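Local coordinates for protein leucine--tRNA ligase (Agrobacterium radiobacter, PDB 5AH5) that probably joins leucine to its cognate tRNA at the expense of ATP, as a class I aminoacyl-tRNA synthetase carrying an editing domain, at residues B[714-717]-B[722-725]. Numbering follows the deposited sequence.
Sequences LLAP and ISEE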
loop_
_atom_site.group_PDB
_atom_site.type_symbol
_atom_site.label_atom_id
_atom_site.label_comp_id
_atom_site.label_asym_id
_atom_site.label_seq_id
_atom_site.Cartn_x
_atom_site.Cartn_y
_atom_site.Cartn_z
ATOM N N LEU B 714 26.530 -9.487 6.265
ATOM C CA LEU B 714 25.098 -9.795 6.423
ATOM C C LEU B 714 24.331 -8.754 7.289
ATOM O O LEU B 714 23.161 -8.617 7.151
ATOM C CB LEU B 714 24.904 -11.196 7.049
ATOM C CG LEU B 714 25.522 -12.335 6.184
ATOM C CD1 LEU B 714 25.573 -13.667 6.982
ATOM C CD2 LEU B 714 24.772 -12.513 4.873
ATOM N N LEU B 715 25.008 -8.162 8.248
ATOM C CA LEU B 715 24.465 -7.243 9.191
ATOM C C LEU B 715 24.225 -5.849 8.538
ATOM O O LEU B 715 23.308 -5.175 8.936
ATOM C CB LEU B 715 25.431 -7.084 10.383
ATOM C CG LEU B 715 24.990 -6.157 11.465
ATOM C CD1 LEU B 715 23.720 -6.599 12.106
ATOM C CD2 LEU B 715 26.103 -5.878 12.474
ATOM N N ALA B 716 25.007 -5.531 7.512
ATOM C CA ALA B 716 25.050 -4.207 6.858
ATOM C C ALA B 716 23.746 -3.603 6.427
ATOM O O ALA B 716 23.619 -2.423 6.587
ATOM C CB ALA B 716 26.006 -4.200 5.679
ATOM N N PRO B 717 22.828 -4.383 5.834
ATOM C CA PRO B 717 21.562 -3.858 5.460
ATOM C C PRO B 717 20.707 -3.384 6.640
ATOM O O PRO B 717 19.891 -2.434 6.451
ATOM C CB PRO B 717 20.883 -5.014 4.739
ATOM C CG PRO B 717 21.962 -5.882 4.223
ATOM C CD PRO B 717 23.057 -5.729 5.240
ATOM N N ILE B 722 27.377 1.003 11.728
ATOM C CA ILE B 722 28.247 0.168 12.558
ATOM C C ILE B 722 28.977 -0.852 11.695
ATOM O O ILE B 722 30.108 -1.198 11.936
ATOM C CB ILE B 722 27.401 -0.567 13.639
ATOM C CG1 ILE B 722 27.386 0.283 14.910
ATOM C CG2 ILE B 722 27.930 -1.962 13.953
ATOM C CD1 ILE B 722 26.145 0.091 15.789
ATOM N N SER B 723 28.315 -1.356 10.699
ATOM C CA SER B 723 28.947 -2.321 9.806
ATOM C C SER B 723 30.128 -1.760 9.035
ATOM O O SER B 723 31.139 -2.457 8.892
ATOM C CB SER B 723 27.928 -2.904 8.866
ATOM O OG SER B 723 27.016 -3.677 9.621
ATOM N N GLU B 724 29.999 -0.518 8.536
ATOM C CA GLU B 724 31.094 0.145 7.880
ATOM C C GLU B 724 32.184 0.366 8.882
ATOM O O GLU B 724 33.343 0.190 8.544
ATOM C CB GLU B 724 30.703 1.520 7.253
ATOM C CG GLU B 724 29.729 1.453 6.096
ATOM C CD GLU B 724 30.232 0.743 4.838
ATOM O OE1 GLU B 724 31.419 0.412 4.812
ATOM O OE2 GLU B 724 29.412 0.425 3.900
ATOM N N GLU B 725 31.833 0.740 10.111
ATOM C CA GLU B 725 32.858 1.034 11.093
ATOM C C GLU B 725 33.712 -0.240 11.310
ATOM O O GLU B 725 34.930 -0.187 11.329
ATOM C CB GLU B 725 32.200 1.445 12.433
ATOM C CG GLU B 725 33.130 1.926 13.545
ATOM C CD GLU B 725 33.587 3.373 13.397
ATOM O OE1 GLU B 725 33.081 4.131 12.527
ATOM O OE2 GLU B 725 34.430 3.778 14.209
#
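The tight helix-to-helix corner of the anticodon-binding domain, where helix 701-715 gives way to helix 720-729, is closed by S723 packing against L715 and A716. S723 sits on the first turn of the second helix and points its short side chain back at L715 and A716. The backbones come close here, with CA of A716 and CA of S723 5.2 Å apart. OG of S723 meets CA of A716 at 3.4 Å, and CB of S723 lies 3.9 Å from CB of A716. OG of S723 is also 3.5 Å from the backbone N of A716, but the angle is too poor for a hydrogen bond. Its bond is made instead within the corner, to the carbonyl O of A719, one turn earlier in the chain. With OG anti to the carbonyl carbon of S723 (chi1 -67°) and beside its own backbone N, the hydroxyl is placed for the bond to A719 O. L715 covers the hydroxyl from another side, with CG and CD2 each 3.7 Å from OG of S723. This buried polar group is thus bonded within the turn while aliphatic carbon lies against it, and no hydrogen bond links the two segments directly. Around the corner, the O of P717, in the link itself, accepts a hydrogen bond from T59 of helix 48-66, and the N of I722 is hydrogen-bonded to D593 of helix 592-601. On the second helix, E724 is hydrogen-bonded to W16, and E725 forms a salt bridge with R8 and a hydrogen bond with W12, all of helix 5-19.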